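Local coordinates for 5'-tyrosyl-DNA phosphodiesterase (Caenorhabditis elegans, PDB 4FVA), which belongs to the endonuclease/exonuclease/phosphatase family of the DNase I-like clan, with packed beta sheets and a magnesium ion held at its metal site, at residues L64-Y72 with I83-H94. Residues are numbered along the deposited sequence; the frame is centred on the assembly and turned at random.
With EDO (1,2-ethanediol), chain H.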
ATOM      1  N   LEU A  64      15.821  -1.143  -7.024  1.00 22.84           N
ATOM      2  CA  LEU A  64      14.681  -1.516  -7.872  1.00 23.98           C
ATOM      3  C   LEU A  64      14.445  -0.495  -8.990  1.00 27.54           C
ATOM      4  O   LEU A  64      13.635  -0.735  -9.893  1.00 24.78           O
ATOM      5  CB  LEU A  64      13.404  -1.695  -7.035  1.00 26.45           C
ATOM      6  CG  LEU A  64      13.368  -2.886  -6.078  1.00 30.86           C
ATOM      7  CD1 LEU A  64      12.171  -2.800  -5.141  1.00 20.03           C
ATOM      8  CD2 LEU A  64      13.332  -4.191  -6.883  1.00 28.93           C
ATOM      9  N   GLN A  65      15.175   0.622  -8.950  1.00 27.46           N
ATOM     10  CA  GLN A  65      15.018   1.662  -9.962  1.00 29.79           C
ATOM     11  C   GLN A  65      15.439   1.178 -11.346  1.00 33.66           C
ATOM     12  O   GLN A  65      15.147   1.823 -12.359  1.00 30.15           O
ATOM     13  CB  GLN A  65      15.777   2.940  -9.581  1.00 35.54           C
ATOM     14  CG  GLN A  65      17.302   2.828  -9.647  1.00 46.23           C
ATOM     15  CD  GLN A  65      18.001   4.124  -9.240  1.00 54.79           C
ATOM     16  OE1 GLN A  65      18.148   4.412  -8.054  1.00 61.15           O
ATOM     17  NE2 GLN A  65      18.426   4.911 -10.227  1.00 50.75           N
ATOM     18  N   SER A  66      16.104   0.032 -11.403  1.00 31.13           N
ATOM     19  CA  SER A  66      16.443  -0.532 -12.704  1.00 32.21           C
ATOM     20  C   SER A  66      15.181  -1.095 -13.358  1.00 34.51           C
ATOM     21  O   SER A  66      15.150  -1.318 -14.567  1.00 40.32           O
ATOM     22  CB  SER A  66      17.529  -1.609 -12.582  1.00 35.91           C
ATOM     23  OG  SER A  66      17.056  -2.757 -11.907  1.00 38.52           O
ATOM     24  N   LEU A  67      14.153  -1.346 -12.549  1.00 33.48           N
ATOM     25  CA  LEU A  67      12.900  -1.955 -13.025  1.00 37.40           C
ATOM     26  C   LEU A  67      11.688  -1.010 -12.931  1.00 35.25           C
ATOM     27  O   LEU A  67      10.682  -1.200 -13.626  1.00 29.38           O
ATOM     28  CB  LEU A  67      12.591  -3.224 -12.220  1.00 37.31           C
ATOM     29  CG  LEU A  67      13.288  -4.547 -12.545  1.00 47.21           C
ATOM     30  CD1 LEU A  67      14.781  -4.348 -12.763  1.00 51.19           C
ATOM     31  CD2 LEU A  67      13.031  -5.578 -11.432  1.00 42.16           C
ATOM     32  N   TYR A  68      11.781  -0.026 -12.038  1.00 24.21           N
ATOM     33  CA  TYR A  68      10.676   0.863 -11.707  1.00 19.19           C
ATOM     34  C   TYR A  68      11.101   2.321 -11.683  1.00 20.37           C
ATOM     35  O   TYR A  68      12.275   2.619 -11.446  1.00 22.61           O
ATOM     36  CB  TYR A  68      10.132   0.525 -10.302  1.00 19.18           C
ATOM     37  CG  TYR A  68       9.496  -0.837 -10.170  1.00 22.24           C
ATOM     38  CD1 TYR A  68       8.155  -1.019 -10.478  1.00 19.45           C
ATOM     39  CD2 TYR A  68      10.216  -1.929  -9.694  1.00 26.81           C
ATOM     40  CE1 TYR A  68       7.551  -2.257 -10.337  1.00 26.57           C
ATOM     41  CE2 TYR A  68       9.615  -3.182  -9.555  1.00 25.07           C
ATOM     42  CZ  TYR A  68       8.286  -3.329  -9.887  1.00 20.02           C
ATOM     43  OH  TYR A  68       7.662  -4.541  -9.762  1.00 20.32           O
ATOM     44  N   LYS A  69      10.155   3.230 -11.902  1.00 20.60           N
ATOM     45  CA  LYS A  69      10.345   4.607 -11.441  1.00 24.51           C
ATOM     46  C   LYS A  69       9.963   4.651  -9.950  1.00 27.37           C
ATOM     47  O   LYS A  69       8.937   4.079  -9.550  1.00 21.60           O
ATOM     48  CB  LYS A  69       9.470   5.585 -12.220  1.00 19.23           C
ATOM     49  CG  LYS A  69       9.812   5.732 -13.714  1.00 23.07           C
ATOM     50  CD  LYS A  69       8.725   6.553 -14.431  1.00 26.04           C
ATOM     51  CE  LYS A  69       9.137   6.837 -15.870  1.00 27.15           C
ATOM     52  NZ  LYS A  69       8.036   7.462 -16.640  1.00 22.21           N
ATOM     53  N   ILE A  70      10.790   5.287  -9.124  1.00 22.20           N
ATOM     54  CA  ILE A  70      10.538   5.310  -7.682  1.00 18.17           C
ATOM     55  C   ILE A  70      10.257   6.739  -7.210  1.00 22.18           C
ATOM     56  O   ILE A  70      11.064   7.653  -7.434  1.00 20.23           O
ATOM     57  CB  ILE A  70      11.739   4.764  -6.886  1.00 25.24           C
ATOM     58  CG1 ILE A  70      12.153   3.383  -7.395  1.00 23.47           C
ATOM     59  CG2 ILE A  70      11.435   4.735  -5.380  1.00 18.30           C
ATOM     60  CD1 ILE A  70      13.343   2.831  -6.665  1.00 24.85           C
ATOM     61  N   TYR A  71       9.122   6.921  -6.531  1.00 19.68           N
ATOM     62  CA  TYR A  71       8.751   8.213  -5.966  1.00 17.59           C
ATOM     63  C   TYR A  71       8.603   8.081  -4.458  1.00 20.81           C
ATOM     64  O   TYR A  71       7.780   7.304  -3.980  1.00 17.73           O
ATOM     65  CB  TYR A  71       7.471   8.779  -6.627  1.00 17.56           C
ATOM     66  CG  TYR A  71       7.689   9.040  -8.104  1.00 17.43           C
ATOM     67  CD1 TYR A  71       8.181  10.266  -8.527  1.00 19.63           C
ATOM     68  CD2 TYR A  71       7.475   8.054  -9.049  1.00 17.59           C
ATOM     69  CE1 TYR A  71       8.440  10.514  -9.860  1.00 17.29           C
ATOM     70  CE2 TYR A  71       7.721   8.288 -10.390  1.00 17.59           C
ATOM     71  CZ  TYR A  71       8.210   9.534 -10.777  1.00 17.44           C
ATOM     72  OH  TYR A  71       8.464   9.799 -12.088  1.00 17.93           O
ATOM     73  N   TYR A  72       9.439   8.817  -3.725  1.00 17.54           N
ATOM     74  CA  TYR A  72       9.414   8.823  -2.264  1.00 22.42           C
ATOM     75  C   TYR A  72       8.589   9.994  -1.765  1.00 21.81           C
ATOM     76  O   TYR A  72       8.700  11.093  -2.295  1.00 25.03           O
ATOM     77  CB  TYR A  72      10.840   8.891  -1.686  1.00 19.97           C
ATOM     78  CG  TYR A  72      11.704   7.681  -2.009  1.00 24.63           C
ATOM     79  CD1 TYR A  72      11.426   6.438  -1.442  1.00 21.31           C
ATOM     80  CD2 TYR A  72      12.804   7.784  -2.850  1.00 28.50           C
ATOM     81  CE1 TYR A  72      12.195   5.337  -1.721  1.00 19.86           C
ATOM     82  CE2 TYR A  72      13.581   6.678  -3.145  1.00 26.72           C
ATOM     83  CZ  TYR A  72      13.271   5.459  -2.571  1.00 24.31           C
ATOM     84  OH  TYR A  72      14.040   4.349  -2.849  1.00 26.77           O
ATOM     85  N   ILE A  83       6.000   5.101  -3.911  1.00 18.10           N
ATOM     86  CA  ILE A  83       5.207   4.497  -4.970  1.00 18.18           C
ATOM     87  C   ILE A  83       6.176   4.151  -6.089  1.00 21.52           C
ATOM     88  O   ILE A  83       6.932   5.021  -6.547  1.00 18.08           O
ATOM     89  CB  ILE A  83       4.110   5.464  -5.485  1.00 18.46           C
ATOM     90  CG1 ILE A  83       3.178   5.880  -4.331  1.00 17.93           C
ATOM     91  CG2 ILE A  83       3.301   4.825  -6.646  1.00 18.06           C
ATOM     92  CD1 ILE A  83       2.092   6.858  -4.742  1.00 17.74           C
ATOM     93  N   LEU A  84       6.184   2.888  -6.499  1.00 18.49           N
ATOM     94  CA  LEU A  84       7.028   2.452  -7.609  1.00 21.32           C
ATOM     95  C   LEU A  84       6.129   2.053  -8.760  1.00 20.84           C
ATOM     96  O   LEU A  84       5.166   1.299  -8.566  1.00 18.79           O
ATOM     97  CB  LEU A  84       7.924   1.272  -7.210  1.00 18.88           C
ATOM     98  CG  LEU A  84       9.014   1.489  -6.151  1.00 22.95           C
ATOM     99  CD1 LEU A  84       8.421   1.606  -4.734  1.00 18.84           C
ATOM    100  CD2 LEU A  84      10.048   0.367  -6.212  1.00 20.46           C
ATOM    101  N   VAL A  85       6.455   2.543  -9.956  1.00 23.45           N
ATOM    102  CA  VAL A  85       5.691   2.225 -11.148  1.00 18.63           C
ATOM    103  C   VAL A  85       6.579   1.762 -12.297  1.00 19.45           C
ATOM    104  O   VAL A  85       7.759   2.100 -12.374  1.00 20.30           O
ATOM    105  CB  VAL A  85       4.837   3.419 -11.634  1.00 18.37           C
ATOM    106  CG1 VAL A  85       3.774   3.815 -10.575  1.00 18.24           C
ATOM    107  CG2 VAL A  85       5.746   4.594 -11.986  1.00 18.18           C
ATOM    108  N   SER A  86       5.990   0.983 -13.191  1.00 27.25           N
ATOM    109  CA  SER A  86       6.647   0.606 -14.431  1.00 27.00           C
ATOM    110  C   SER A  86       7.264   1.827 -15.118  1.00 24.57           C
ATOM    111  O   SER A  86       6.761   2.943 -14.986  1.00 18.67           O
ATOM    112  CB  SER A  86       5.621  -0.034 -15.366  1.00 31.70           C
ATOM    113  OG  SER A  86       6.155  -0.147 -16.667  1.00 37.34           O
ATOM    114  N   LYS A  87       8.373   1.627 -15.823  1.00 29.56           N
ATOM    115  CA  LYS A  87       8.990   2.734 -16.558  1.00 30.19           C
ATOM    116  C   LYS A  87       8.089   3.221 -17.687  1.00 29.59           C
ATOM    117  O   LYS A  87       8.304   4.300 -18.240  1.00 30.86           O
ATOM    118  CB  LYS A  87      10.376   2.353 -17.084  1.00 31.16           C
ATOM    119  CG  LYS A  87      11.415   2.325 -15.987  1.00 37.32           C
ATOM    120  CD  LYS A  87      12.603   1.490 -16.359  1.00 43.74           C
ATOM    121  CE  LYS A  87      13.710   1.699 -15.342  1.00 51.99           C
ATOM    122  NZ  LYS A  87      13.918   3.150 -15.101  1.00 58.72           N
ATOM    123  N   MET A  88       7.080   2.416 -18.017  1.00 24.54           N
ATOM    124  CA  MET A  88       6.092   2.788 -19.028  1.00 32.45           C
ATOM    125  C   MET A  88       5.005   3.718 -18.480  1.00 36.05           C
ATOM    126  O   MET A  88       4.208   4.278 -19.244  1.00 39.20           O
ATOM    127  CB  MET A  88       5.458   1.543 -19.649  1.00 31.71           C
ATOM    128  CG  MET A  88       6.156   1.043 -20.900  1.00 33.26           C
ATOM    129  SD  MET A  88       5.361  -0.457 -21.532  1.00121.46           S
ATOM    130  CE  MET A  88       3.777  -0.414 -20.688  1.00 67.19           C
ATOM    131  N   PHE A  89       4.951   3.851 -17.159  1.00 20.82           N
ATOM    132  CA  PHE A  89       4.004   4.766 -16.532  1.00 20.65           C
ATOM    133  C   PHE A  89       4.473   6.198 -16.812  1.00 18.05           C
ATOM    134  O   PHE A  89       5.583   6.585 -16.446  1.00 22.16           O
ATOM    135  CB  PHE A  89       3.948   4.470 -15.028  1.00 20.72           C
ATOM    136  CG  PHE A  89       2.774   5.078 -14.313  1.00 18.05           C
ATOM    137  CD1 PHE A  89       2.791   6.399 -13.905  1.00 20.40           C
ATOM    138  CD2 PHE A  89       1.652   4.313 -14.047  1.00 18.16           C
ATOM    139  CE1 PHE A  89       1.718   6.954 -13.220  1.00 21.43           C
ATOM    140  CE2 PHE A  89       0.554   4.861 -13.363  1.00 24.79           C
ATOM    141  CZ  PHE A  89       0.588   6.178 -12.949  1.00 22.19           C
ATOM    142  N   ASP A  90       3.625   6.978 -17.472  1.00 19.24           N
ATOM    143  CA  ASP A  90       3.947   8.366 -17.789  1.00 25.88           C
ATOM    144  C   ASP A  90       3.431   9.250 -16.662  1.00 21.98           C
ATOM    145  O   ASP A  90       2.220   9.424 -16.507  1.00 24.51           O
ATOM    146  CB  ASP A  90       3.324   8.752 -19.139  1.00 26.19           C
ATOM    147  CG  ASP A  90       3.757  10.137 -19.626  1.00 33.27           C
ATOM    148  OD1 ASP A  90       4.861  10.606 -19.258  1.00 30.97           O
ATOM    149  OD2 ASP A  90       2.997  10.744 -20.412  1.00 33.38           O
ATOM    150  N   VAL A  91       4.350   9.799 -15.868  1.00 17.44           N
ATOM    151  CA  VAL A  91       3.971  10.574 -14.688  1.00 17.25           C
ATOM    152  C   VAL A  91       3.584  11.999 -15.090  1.00 25.30           C
ATOM    153  O   VAL A  91       4.304  12.654 -15.849  1.00 21.43           O
ATOM    154  CB  VAL A  91       5.103  10.629 -13.621  1.00 18.41           C
ATOM    155  CG1 VAL A  91       4.716  11.546 -12.437  1.00 17.07           C
ATOM    156  CG2 VAL A  91       5.478   9.212 -13.119  1.00 23.01           C
ATOM    157  N   GLU A  92       2.432  12.455 -14.606  1.00 19.53           N
ATOM    158  CA  GLU A  92       1.986  13.826 -14.852  1.00 23.34           C
ATOM    159  C   GLU A  92       2.185  14.704 -13.601  1.00 21.58           C
ATOM    160  O   GLU A  92       2.610  15.856 -13.702  1.00 24.93           O
ATOM    161  CB  GLU A  92       0.522  13.854 -15.292  1.00 25.89           C
ATOM    162  CG  GLU A  92       0.012  15.255 -15.611  1.00 46.61           C
ATOM    163  CD  GLU A  92       0.592  15.813 -16.910  1.00 58.88           C
ATOM    164  OE1 GLU A  92       0.709  15.046 -17.894  1.00 61.50           O
ATOM    165  OE2 GLU A  92       0.937  17.016 -16.943  1.00 65.18           O
ATOM    166  N   LYS A  93       1.880  14.152 -12.427  1.00 20.58           N
ATOM    167  CA  LYS A  93       2.023  14.880 -11.155  1.00 24.54           C
ATOM    168  C   LYS A  93       2.450  13.963 -10.017  1.00 18.60           C
ATOM    169  O   LYS A  93       2.015  12.813  -9.948  1.00 18.48           O
ATOM    170  CB  LYS A  93       0.701  15.523 -10.716  1.00 31.43           C
ATOM    171  CG  LYS A  93       0.161  16.664 -11.557  1.00 39.12           C
ATOM    172  CD  LYS A  93      -1.014  17.298 -10.803  1.00 44.26           C
ATOM    173  CE  LYS A  93      -1.762  18.305 -11.653  1.00 55.25           C
ATOM    174  NZ  LYS A  93      -2.456  17.652 -12.797  1.00 63.67           N
ATOM    175  N   HIS A  94       3.266  14.482  -9.104  1.00 19.98           N
ATOM    176  CA  HIS A  94       3.527  13.776  -7.862  1.00 20.71           C
ATOM    177  C   HIS A  94       3.241  14.758  -6.751  1.00 24.00           C
ATOM    178  O   HIS A  94       3.991  15.712  -6.581  1.00 19.05           O
ATOM    179  CB  HIS A  94       4.972  13.282  -7.779  1.00 20.74           C
ATOM    180  CG  HIS A  94       5.284  12.536  -6.515  1.00 23.76           C
ATOM    181  ND1 HIS A  94       6.525  12.567  -5.919  1.00 19.44           N
ATOM    182  CD2 HIS A  94       4.506  11.752  -5.726  1.00 24.59           C
ATOM    183  CE1 HIS A  94       6.510  11.815  -4.829  1.00 25.11           C
ATOM    184  NE2 HIS A  94       5.299  11.310  -4.689  1.00 21.73           N
TER
HETATM  185  C1  EDO H 404       8.246  -4.302 -13.752  1.00 56.13           C
HETATM  186  O1  EDO H 404       9.394  -3.607 -14.250  1.00 59.53           O
HETATM  187  C2  EDO H 404       6.992  -3.644 -14.311  1.00 62.03           C
HETATM  188  O2  EDO H 404       7.319  -2.948 -15.519  1.00 69.04           O
HETATM  189  O   HOH W   1       9.339  -1.030 -16.080  1.00 28.60           O
HETATM  190  O   HOH W   2      13.956   4.741 -12.094  1.00 37.97           O
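Tyr-71 packs against His-94 and Val-91, and Lys-69 meets Phe-89, on the sheet face they share with Val-85 and Ile-83, where an edge strand, 68-72, of a six-stranded sheet lies beside the chain that crosses to the second sheet of this DNase I-like fold. Strands 68-72 and 80-86 form an antiparallel beta hairpin, in which Lys-69 with Val-85 and Tyr-71 with Ile-83 are hydrogen-bonded pairs; Lys-69 N donates to Val-85 O at 2.7 Å. The type I turn from Ser-86 to Phe-89 then leads into strand 90-94, which pairs with strand 107-115. In the Tyr-71 side chain, CB lies over one face of the His-94 imidazole, 3.9 Å from its centroid, and the phenol turns its edge to that same ring in an edge-to-face pair with planes at 63°. His-94 NE2 is hydrogen-bonded to Gln-109 NE2, while its CE1 edge meets Tyr-72 O in plane. At the far end of the phenol, Val-91 CG2 comes from the opposite direction and packs 3.6 Å from Tyr-71 CZ. On the other face of the hairpin, Leu-84 and Ile-70 lie side by side, whereas Leu-64 and Tyr-68 cross Leu-84 at about a right angle; Leu-84 CD2 is 3.9 Å from Ile-70 CG1. Val-40 of helix 29-43 backs Leu-64 and Tyr-68. Water bridges Leu-67 O and Lys-87 N. With CG set anti to its carbonyl carbon (chi1 -66°) and the rest of the chain extended, Lys-69 runs alongside the turn, and its NZ donates to Phe-89 O at 2.6 Å, the nitrogen lying 19° out of the carbonyl plane.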